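Local structure of folylpolyglutamate synthase/dihydrofolate synthase (1O5Z) at residues P48-Y52 and F141-A145; Y318-H324 and T415-L421; L332-K337 and K363-F368. The protein probably catalyses the ATP- and magnesium-dependent addition of L-glutamate to tetrahydrofolyl polyglutamates and to dihydropteroate, making dihydrofolate and longer folate polyglutamates. Residues are numbered along the deposited sequence.

Contact 1: P48-Y52 and F141-A145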
loop_
_atom_site.group_PDB
_atom_site.type_symbol
_atom_site.label_atom_id
_atom_site.label_comp_id
_atom_site.label_asym_id
_atom_site.label_seq_id
_atom_site.Cartn_x
_atom_site.Cartn_y
_atom_site.Cartn_z
ATOM N N PRO A 48 1.918 11.678 20.935
ATOM C CA PRO A 48 0.724 12.000 20.151
ATOM C C PRO A 48 -0.031 10.752 19.694
ATOM O O PRO A 48 -1.249 10.793 19.476
ATOM C CB PRO A 48 1.293 12.775 18.965
ATOM C CG PRO A 48 2.771 12.293 18.853
ATOM C CD PRO A 48 3.156 12.101 20.257
ATOM N N HIS A 49 0.700 9.651 19.585
ATOM C CA HIS A 49 0.143 8.348 19.222
ATOM C C HIS A 49 -0.859 7.766 20.219
ATOM O O HIS A 49 -1.642 6.893 19.880
ATOM C CB HIS A 49 1.289 7.370 18.957
ATOM C CG HIS A 49 2.190 7.168 20.132
ATOM N ND1 HIS A 49 2.347 5.941 20.743
ATOM C CD2 HIS A 49 2.943 8.048 20.833
ATOM C CE1 HIS A 49 3.148 6.088 21.780
ATOM N NE2 HIS A 49 3.519 7.357 21.856
ATOM N N LEU A 50 -0.878 8.300 21.440
ATOM C CA LEU A 50 -1.745 7.821 22.510
ATOM C C LEU A 50 -3.011 8.657 22.659
ATOM O O LEU A 50 -3.790 8.511 23.597
ATOM C CB LEU A 50 -0.957 7.891 23.822
ATOM C CG LEU A 50 0.355 7.126 23.833
ATOM C CD1 LEU A 50 1.084 7.357 25.189
ATOM C CD2 LEU A 50 0.031 5.681 23.555
ATOM N N GLU A 51 -3.229 9.500 21.683
ATOM C CA GLU A 51 -4.217 10.556 21.759
ATOM C C GLU A 51 -5.506 10.154 21.062
ATOM O O GLU A 51 -6.396 10.963 20.998
ATOM C CB GLU A 51 -3.637 11.780 21.052
ATOM C CG GLU A 51 -3.903 13.070 21.715
ATOM C CD GLU A 51 -2.869 13.331 22.757
ATOM O OE1 GLU A 51 -1.749 13.744 22.326
ATOM O OE2 GLU A 51 -3.173 13.109 23.963
ATOM N N TYR A 52 -5.585 8.938 20.503
ATOM C CA TYR A 52 -6.733 8.498 19.722
ATOM C C TYR A 52 -6.681 6.981 19.609
ATOM O O TYR A 52 -5.657 6.381 19.788
ATOM C CB TYR A 52 -6.736 9.132 18.305
ATOM C CG TYR A 52 -5.324 9.290 17.715
ATOM C CD1 TYR A 52 -4.634 8.192 17.161
ATOM C CD2 TYR A 52 -4.662 10.501 17.779
ATOM C CE1 TYR A 52 -3.322 8.330 16.709
ATOM C CE2 TYR A 52 -3.365 10.648 17.291
ATOM C CZ TYR A 52 -2.707 9.562 16.804
ATOM O OH TYR A 52 -1.478 9.706 16.308
ATOM N N PHE A 141 1.730 10.507 13.314
ATOM C CA PHE A 141 1.144 10.469 14.661
ATOM C C PHE A 141 0.855 11.846 15.203
ATOM O O PHE A 141 -0.176 12.084 15.810
ATOM C CB PHE A 141 2.047 9.758 15.650
ATOM C CG PHE A 141 2.009 8.268 15.561
ATOM C CD1 PHE A 141 3.191 7.543 15.570
ATOM C CD2 PHE A 141 0.801 7.572 15.551
ATOM C CE1 PHE A 141 3.187 6.116 15.485
ATOM C CE2 PHE A 141 0.793 6.176 15.507
ATOM C CZ PHE A 141 2.004 5.448 15.481
ATOM N N LEU A 142 1.794 12.747 14.997
ATOM C CA LEU A 142 1.649 14.127 15.462
ATOM C C LEU A 142 0.508 14.823 14.705
ATOM O O LEU A 142 -0.319 15.511 15.274
ATOM C CB LEU A 142 2.976 14.867 15.213
ATOM C CG LEU A 142 3.067 16.263 15.790
ATOM C CD1 LEU A 142 2.650 16.240 17.217
ATOM C CD2 LEU A 142 4.468 16.876 15.622
ATOM N N TYR A 143 0.472 14.616 13.395
ATOM C CA TYR A 143 -0.540 15.220 12.559
ATOM C C TYR A 143 -1.945 14.759 13.001
ATOM O O TYR A 143 -2.834 15.561 13.162
ATOM C CB TYR A 143 -0.254 14.832 11.123
ATOM C CG TYR A 143 -1.264 15.255 10.123
ATOM C CD1 TYR A 143 -1.327 16.562 9.692
ATOM C CD2 TYR A 143 -2.105 14.319 9.516
ATOM C CE1 TYR A 143 -2.216 16.949 8.734
ATOM C CE2 TYR A 143 -2.992 14.690 8.550
ATOM C CZ TYR A 143 -3.032 16.006 8.143
ATOM O OH TYR A 143 -3.909 16.408 7.181
ATOM N N PHE A 144 -2.108 13.457 13.200
ATOM C CA PHE A 144 -3.343 12.912 13.672
ATOM C C PHE A 144 -3.743 13.521 14.973
ATOM O O PHE A 144 -4.919 13.743 15.178
ATOM C CB PHE A 144 -3.244 11.390 13.826
ATOM C CG PHE A 144 -2.896 10.679 12.570
ATOM C CD1 PHE A 144 -3.243 11.195 11.318
ATOM C CD2 PHE A 144 -2.232 9.468 12.620
ATOM C CE1 PHE A 144 -2.910 10.531 10.139
ATOM C CE2 PHE A 144 -1.907 8.791 11.448
ATOM C CZ PHE A 144 -2.262 9.341 10.189
ATOM N N ALA A 145 -2.791 13.747 15.862
ATOM C CA ALA A 145 -3.060 14.453 17.114
ATOM C C ALA A 145 -3.451 15.934 16.869
ATOM O O ALA A 145 -4.460 16.417 17.397
ATOM C CB ALA A 145 -1.836 14.376 18.055
#

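Contact 2: Y318-H324 and T415-L421. With SO4 (sulfate ion), chain D.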
loop_
_atom_site.group_PDB
_atom_site.type_symbol
_atom_site.label_atom_id
_atom_site.label_comp_id
_atom_site.label_asym_id
_atom_site.label_seq_id
_atom_site.Cartn_x
_atom_site.Cartn_y
_atom_site.Cartn_z
ATOM N N TYR A 318 -6.220 1.901 -18.978
ATOM C CA TYR A 318 -4.865 1.680 -18.516
ATOM C C TYR A 318 -4.874 0.718 -17.354
ATOM O O TYR A 318 -5.619 0.894 -16.418
ATOM C CB TYR A 318 -4.268 2.986 -18.045
ATOM C CG TYR A 318 -4.100 3.933 -19.167
ATOM C CD1 TYR A 318 -5.080 4.863 -19.467
ATOM C CD2 TYR A 318 -2.975 3.881 -19.938
ATOM C CE1 TYR A 318 -4.935 5.708 -20.528
ATOM C CE2 TYR A 318 -2.803 4.729 -21.009
ATOM C CZ TYR A 318 -3.774 5.642 -21.297
ATOM O OH TYR A 318 -3.591 6.450 -22.379
ATOM N N ILE A 319 -4.037 -0.306 -17.426
ATOM C CA ILE A 319 -3.840 -1.213 -16.317
ATOM C C ILE A 319 -2.508 -0.803 -15.704
ATOM O O ILE A 319 -1.464 -1.039 -16.278
ATOM C CB ILE A 319 -3.851 -2.675 -16.787
ATOM C CG1 ILE A 319 -5.186 -2.995 -17.483
ATOM C CG2 ILE A 319 -3.698 -3.613 -15.583
ATOM C CD1 ILE A 319 -5.256 -2.776 -19.003
ATOM N N LEU A 320 -2.585 -0.134 -14.556
ATOM C CA LEU A 320 -1.416 0.360 -13.871
ATOM C C LEU A 320 -1.087 -0.680 -12.834
ATOM O O LEU A 320 -1.848 -0.904 -11.901
ATOM C CB LEU A 320 -1.693 1.720 -13.205
ATOM C CG LEU A 320 -2.253 2.808 -14.165
ATOM C CD1 LEU A 320 -2.719 4.065 -13.426
ATOM C CD2 LEU A 320 -1.273 3.132 -15.241
ATOM N N ASP A 321 0.055 -1.331 -13.002
ATOM C CA ASP A 321 0.496 -2.268 -12.026
ATOM C C ASP A 321 1.974 -2.168 -11.846
ATOM O O ASP A 321 2.735 -2.360 -12.801
ATOM C CB ASP A 321 0.112 -3.675 -12.444
ATOM C CG ASP A 321 0.270 -4.671 -11.312
ATOM O OD1 ASP A 321 -0.778 -5.167 -10.822
ATOM O OD2 ASP A 321 1.394 -5.024 -10.853
ATOM N N GLY A 322 2.380 -1.922 -10.611
ATOM C CA GLY A 322 3.771 -1.741 -10.293
ATOM C C GLY A 322 4.630 -2.989 -10.243
ATOM O O GLY A 322 5.780 -2.877 -9.817
ATOM N N ALA A 323 4.077 -4.170 -10.597
ATOM C CA ALA A 323 4.826 -5.422 -10.688
ATOM C C ALA A 323 6.242 -5.124 -11.158
ATOM O O ALA A 323 6.405 -4.381 -12.133
ATOM C CB ALA A 323 4.148 -6.379 -11.676
ATOM N N HIS A 324 7.235 -5.629 -10.426
ATOM C CA HIS A 324 8.663 -5.472 -10.759
ATOM C C HIS A 324 9.466 -6.719 -10.335
ATOM O O HIS A 324 10.696 -6.662 -10.208
ATOM C CB HIS A 324 9.243 -4.215 -10.092
ATOM C CG HIS A 324 9.042 -4.192 -8.615
ATOM N ND1 HIS A 324 7.975 -3.549 -8.023
ATOM C CD2 HIS A 324 9.705 -4.815 -7.615
ATOM C CE1 HIS A 324 8.019 -3.739 -6.715
ATOM N NE2 HIS A 324 9.061 -4.499 -6.441
ATOM N N THR A 415 -3.977 -0.628 -22.274
ATOM C CA THR A 415 -2.522 -0.568 -22.127
ATOM C C THR A 415 -2.127 -0.897 -20.711
ATOM O O THR A 415 -2.622 -0.273 -19.776
ATOM C CB THR A 415 -2.023 0.816 -22.474
ATOM O OG1 THR A 415 -2.255 1.063 -23.855
ATOM C CG2 THR A 415 -0.505 0.910 -22.344
ATOM N N VAL A 416 -1.227 -1.870 -20.567
ATOM C CA VAL A 416 -0.660 -2.283 -19.307
ATOM C C VAL A 416 0.655 -1.522 -19.136
ATOM O O VAL A 416 1.554 -1.653 -19.935
ATOM C CB VAL A 416 -0.379 -3.800 -19.272
ATOM C CG1 VAL A 416 0.363 -4.170 -17.982
ATOM C CG2 VAL A 416 -1.665 -4.613 -19.427
ATOM N N VAL A 417 0.737 -0.714 -18.077
ATOM C CA VAL A 417 1.933 0.015 -17.727
ATOM C C VAL A 417 2.543 -0.656 -16.482
ATOM O O VAL A 417 1.973 -0.646 -15.401
ATOM C CB VAL A 417 1.602 1.513 -17.460
ATOM C CG1 VAL A 417 2.861 2.284 -17.101
ATOM C CG2 VAL A 417 0.946 2.139 -18.673
ATOM N N THR A 418 3.730 -1.214 -16.635
ATOM C CA THR A 418 4.308 -2.003 -15.588
ATOM C C THR A 418 5.840 -2.094 -15.691
ATOM O O THR A 418 6.440 -1.573 -16.596
ATOM C CB THR A 418 3.607 -3.419 -15.636
ATOM O OG1 THR A 418 3.968 -4.161 -14.487
ATOM C CG2 THR A 418 4.065 -4.304 -16.785
ATOM N N GLY A 419 6.460 -2.763 -14.735
ATOM C CA GLY A 419 7.908 -2.975 -14.734
ATOM C C GLY A 419 8.598 -2.329 -13.564
ATOM O O GLY A 419 9.645 -2.791 -13.137
ATOM N N SER A 420 7.984 -1.274 -13.035
ATOM C CA SER A 420 8.627 -0.340 -12.119
ATOM C C SER A 420 7.561 0.496 -11.453
ATOM O O SER A 420 6.704 1.014 -12.127
ATOM C CB SER A 420 9.550 0.586 -12.903
ATOM O OG SER A 420 9.900 1.749 -12.177
ATOM N N LEU A 421 7.617 0.592 -10.126
ATOM C CA LEU A 421 6.776 1.483 -9.329
ATOM C C LEU A 421 6.984 2.958 -9.634
ATOM O O LEU A 421 6.033 3.713 -9.676
ATOM C CB LEU A 421 7.064 1.237 -7.865
ATOM C CG LEU A 421 6.499 -0.104 -7.362
ATOM C CD1 LEU A 421 6.954 -0.409 -5.972
ATOM C CD2 LEU A 421 4.980 -0.047 -7.371
HETATM S S SO4 D . 11.094 0.306 -9.101
HETATM O O1 SO4 D . 11.609 0.218 -10.451
HETATM O O2 SO4 D . 12.159 0.126 -8.127
HETATM O O3 SO4 D . 10.548 1.627 -8.867
HETATM O O4 SO4 D . 10.055 -0.718 -8.964
#

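Contact 3: L332-K337 and K363-F368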
loop_
_atom_site.group_PDB
_atom_site.type_symbol
_atom_site.label_atom_id
_atom_site.label_comp_id
_atom_site.label_asym_id
_atom_site.label_seq_id
_atom_site.Cartn_x
_atom_site.Cartn_y
_atom_site.Cartn_z
ATOM N N LEU A 332 0.197 -10.342 -12.252
ATOM C CA LEU A 332 -0.415 -9.393 -13.126
ATOM C C LEU A 332 -1.112 -10.146 -14.240
ATOM O O LEU A 332 -2.250 -9.883 -14.530
ATOM C CB LEU A 332 0.631 -8.414 -13.687
ATOM C CG LEU A 332 0.073 -7.466 -14.746
ATOM C CD1 LEU A 332 -1.077 -6.681 -14.097
ATOM C CD2 LEU A 332 1.116 -6.547 -15.276
ATOM N N VAL A 333 -0.413 -11.105 -14.829
ATOM C CA VAL A 333 -0.880 -11.801 -16.002
ATOM C C VAL A 333 -2.104 -12.617 -15.691
ATOM O O VAL A 333 -2.992 -12.744 -16.518
ATOM C CB VAL A 333 0.224 -12.735 -16.535
ATOM C CG1 VAL A 333 -0.344 -13.755 -17.526
ATOM C CG2 VAL A 333 1.380 -11.945 -17.152
ATOM N N ARG A 334 -2.117 -13.207 -14.500
ATOM C CA ARG A 334 -3.275 -13.918 -13.970
ATOM C C ARG A 334 -4.471 -12.998 -13.887
ATOM O O ARG A 334 -5.563 -13.325 -14.310
ATOM C CB ARG A 334 -2.990 -14.414 -12.563
ATOM C CG ARG A 334 -1.914 -15.445 -12.501
ATOM C CD ARG A 334 -2.061 -16.450 -11.365
ATOM N NE ARG A 334 -1.262 -17.636 -11.680
ATOM C CZ ARG A 334 0.025 -17.802 -11.374
ATOM N NH1 ARG A 334 0.677 -16.851 -10.699
ATOM N NH2 ARG A 334 0.659 -18.927 -11.732
ATOM N N SER A 335 -4.255 -11.849 -13.296
ATOM C CA SER A 335 -5.289 -10.828 -13.212
ATOM C C SER A 335 -5.783 -10.337 -14.583
ATOM O O SER A 335 -6.982 -10.220 -14.804
ATOM C CB SER A 335 -4.770 -9.675 -12.348
ATOM O OG SER A 335 -4.798 -10.107 -10.990
ATOM N N LEU A 336 -4.853 -10.090 -15.505
ATOM C CA LEU A 336 -5.187 -9.814 -16.911
ATOM C C LEU A 336 -6.043 -10.855 -17.594
ATOM O O LEU A 336 -6.883 -10.503 -18.400
ATOM C CB LEU A 336 -3.936 -9.627 -17.747
ATOM C CG LEU A 336 -3.177 -8.364 -17.449
ATOM C CD1 LEU A 336 -1.846 -8.494 -18.046
ATOM C CD2 LEU A 336 -3.917 -7.146 -18.013
ATOM N N LYS A 337 -5.835 -12.133 -17.300
ATOM C CA LYS A 337 -6.597 -13.182 -17.950
ATOM C C LYS A 337 -8.057 -13.215 -17.459
ATOM O O LYS A 337 -8.967 -13.725 -18.147
ATOM C CB LYS A 337 -5.908 -14.547 -17.759
ATOM C CG LYS A 337 -4.477 -14.716 -18.349
ATOM C CD LYS A 337 -4.248 -16.204 -18.813
ATOM C CE LYS A 337 -2.764 -16.735 -18.781
ATOM N NZ LYS A 337 -1.750 -15.850 -19.456
ATOM N N LYS A 363 7.349 -13.435 -18.353
ATOM C CA LYS A 363 5.963 -13.641 -17.896
ATOM C C LYS A 363 4.961 -13.154 -18.945
ATOM O O LYS A 363 3.858 -13.699 -19.084
ATOM C CB LYS A 363 5.721 -12.936 -16.549
ATOM C CG LYS A 363 6.642 -13.393 -15.407
ATOM C CD LYS A 363 6.757 -14.921 -15.297
ATOM C CE LYS A 363 7.687 -15.308 -14.158
ATOM N NZ LYS A 363 7.725 -16.754 -13.912
ATOM N N TYR A 364 5.392 -12.151 -19.706
ATOM C CA TYR A 364 4.519 -11.411 -20.591
ATOM C C TYR A 364 4.462 -11.896 -22.014
ATOM O O TYR A 364 3.797 -11.262 -22.852
ATOM C CB TYR A 364 4.929 -9.938 -20.575
ATOM C CG TYR A 364 4.754 -9.341 -19.231
ATOM C CD1 TYR A 364 5.763 -8.611 -18.649
ATOM C CD2 TYR A 364 3.586 -9.548 -18.508
ATOM C CE1 TYR A 364 5.626 -8.086 -17.412
ATOM C CE2 TYR A 364 3.435 -9.018 -17.253
ATOM C CZ TYR A 364 4.462 -8.279 -16.709
ATOM O OH TYR A 364 4.324 -7.718 -15.456
ATOM N N THR A 365 5.105 -13.025 -22.292
ATOM C CA THR A 365 5.074 -13.575 -23.627
ATOM C C THR A 365 3.676 -14.088 -23.946
ATOM O O THR A 365 2.985 -14.601 -23.080
ATOM C CB THR A 365 6.188 -14.696 -23.840
ATOM O OG1 THR A 365 5.970 -15.866 -23.003
ATOM C CG2 THR A 365 7.571 -14.158 -23.454
ATOM N N GLY A 366 3.256 -13.945 -25.197
ATOM C CA GLY A 366 2.007 -14.551 -25.641
ATOM C C GLY A 366 0.759 -13.809 -25.214
ATOM O O GLY A 366 -0.333 -14.336 -25.368
ATOM N N ILE A 367 0.897 -12.582 -24.701
ATOM C CA ILE A 367 -0.264 -11.840 -24.168
ATOM C C ILE A 367 -0.573 -10.574 -24.928
ATOM O O ILE A 367 -1.730 -10.224 -25.110
ATOM C CB ILE A 367 -0.042 -11.480 -22.672
ATOM C CG1 ILE A 367 -0.070 -12.733 -21.821
ATOM C CG2 ILE A 367 -1.121 -10.555 -22.138
ATOM C CD1 ILE A 367 0.404 -12.457 -20.454
ATOM N N PHE A 368 0.462 -9.867 -25.358
ATOM C CA PHE A 368 0.278 -8.521 -25.876
ATOM C C PHE A 368 0.345 -8.504 -27.377
ATOM O O PHE A 368 1.094 -9.256 -27.997
ATOM C CB PHE A 368 1.305 -7.600 -25.263
ATOM C CG PHE A 368 1.140 -7.471 -23.815
ATOM C CD1 PHE A 368 0.195 -6.606 -23.301
ATOM C CD2 PHE A 368 1.859 -8.270 -22.944
ATOM C CE1 PHE A 368 0.019 -6.499 -21.947
ATOM C CE2 PHE A 368 1.669 -8.166 -21.576
ATOM C CZ PHE A 368 0.755 -7.280 -21.092
#

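Contact 1: P48-Y52 and F141-A145
On helix 132-146, Phe-141 offers two surfaces to the loop that leads into strand 53-58. Its ring takes the CB of His-49 over one face, a CH-pi contact 3.5 Å from the ring centroid, and the imidazole directs an edge toward that face. Its backbone O accepts a hydrogen bond from Tyr-52 OH at 2.8 Å while also receiving the helical bond from Ala-145 N at 3.1 Å. Next comes Leu-142, whose CD1 lies 4.1 Å from Pro-48 CB; its CA-CB bond points away, and its side chain also packs on Ile-111 and Met-115 of helix 105-122. Phe-144 meets the phenol through CB, 3.5 Å from Tyr-52 CZ, and its ring goes on to strand 151-155. Ala-145 CB lies 3.6 Å from Pro-48 CB, and a lone methyl suits so close an approach. The chemistry is thus mostly apolar, and the tyrosine hydroxyl adds a directional bond within the N-terminal, P-loop NTPase-like counterpart of the Mur ligase middle domain by using the second acceptor site of a helical carbonyl.

Contact 2: Y318-H324 and T415-L421
At the apolar centre, two neighbouring parallel strands of the C-terminal Mur ligase domain's mixed sheet set aliphatic side chains on both faces. On one face Ile-319 CB lies 3.9 Å from Val-416 CG2; on the other, Leu-320 CD2 comes within 4.0 Å of Val-417 CB. Beta-branched Ile-319 and Val-416 suit an extended backbone; Val-416 packs under Leu-332 and Leu-336 of helix 326-339, and Ile-319 against Phe-308, while Leu-320 and Val-417 face helix 421-433. Tyr-318 and Thr-415 continue this second face, with polar ends bonded elsewhere, to Lys-316 and Thr-411.

Three backbone bonds stitch the strands together: Ile-319 N to Thr-415 O (2.7 Å), Val-417 N to Ile-319 O (2.9 Å) and Asp-321 N to Val-417 O (3.1 Å). Beyond these bonds, side chains join in. Thr-418 OG1 donates to Asp-321 O at 2.8 Å, and Asp-321 OD2 accepts from Ala-323 N at 2.8 Å, forming an Asx turn. Glycines suit this bend: a CB on Gly-322 would clash with Leu-421 CD2, and the positive phi of Gly-419 would jam one against the preceding carbonyl. Gly-419 N still reaches Ala-323 O, though weakly, at 3.1 Å.

At the polar edge Ser-420 is the N-cap of helix 421-433, bonding through OG to Leu-423 N. A sulfate, probably from the crystallisation liquor, sits at this helix start: its O1 accepts from Ser-420 OG at 2.9 Å, and its O4 from Leu-421 N at 3.0 Å.

Contact 3: L332-K337 and K363-F368
This is an apolar helix-on-loop contact within the C-terminal Mur ligase domain, where one side of helix 326-339 meets the connection between helix 357-361 and strand 370-373. It buries a modest 268 Å² and rests on side-chain packing, as the backbones stay well apart: the nearest CA atoms, those of Val-333 and Tyr-364, are 7.1 Å from each other.

Val-333 is the hub. Both its methyls lie against Ile-367 CD1, CG1 at 3.3 Å and CG2 at 3.5 Å; Val-333 CG2 is also 3.5 Å from Tyr-364 CD2 and 3.6 Å from Lys-363 O. A short beta-branched residue fits here, where the helix comes closest to the loop. One position earlier, Leu-332 sends CD2 to within 3.9 Å of Tyr-364 CE2 and 3.4 Å of Tyr-364 OH. One turn further along the helix from Leu-332, Leu-336 places CD1 4.2 Å from Phe-368 CZ, so the larger side chains span the wider separation.

Toward the solvent the lysines frame this apolar patch. Lys-337 NZ comes within 4.1 Å of Ile-367 CD1, while Lys-363 starts toward the helix, and its NZ makes a long, weak ion pair with Glu-330. Gly-366 lets the loop turn with a positive phi of 78°, a conformation that glycine tolerates readily.

Deeper in the domain, the rings of Tyr-364 and Phe-368 rest on strands 345-349 and 414-418, and Leu-332 and Leu-336 pack on Val-416, so that helix 326-339 and the loop lie together over the same sheet.

In the fold
Contact 1 belongs to the N-terminal, P-loop NTPase-like domain, whereas contacts 2 and 3 share the C-terminal Mur ligase domain; the centres of contacts 1 and 2 are about 35 Å apart, on opposite sides of the chain's centre. Contact 2 is the core of its sheet and relies on backbone hydrogen bonds between strands. Contact 3, nested in the chain within the loop that contact 2 closes, lies on that sheet and packs by side chains, with lysines at its more exposed margin. The two touch at several places, among them Val-416 CG2 to Phe-368 CE1 (3.6 Å). Contact 1 also joins a helix and a loop, like contact 3, but adds one tyrosine-to-carbonyl hydrogen bond to its largely buried packing.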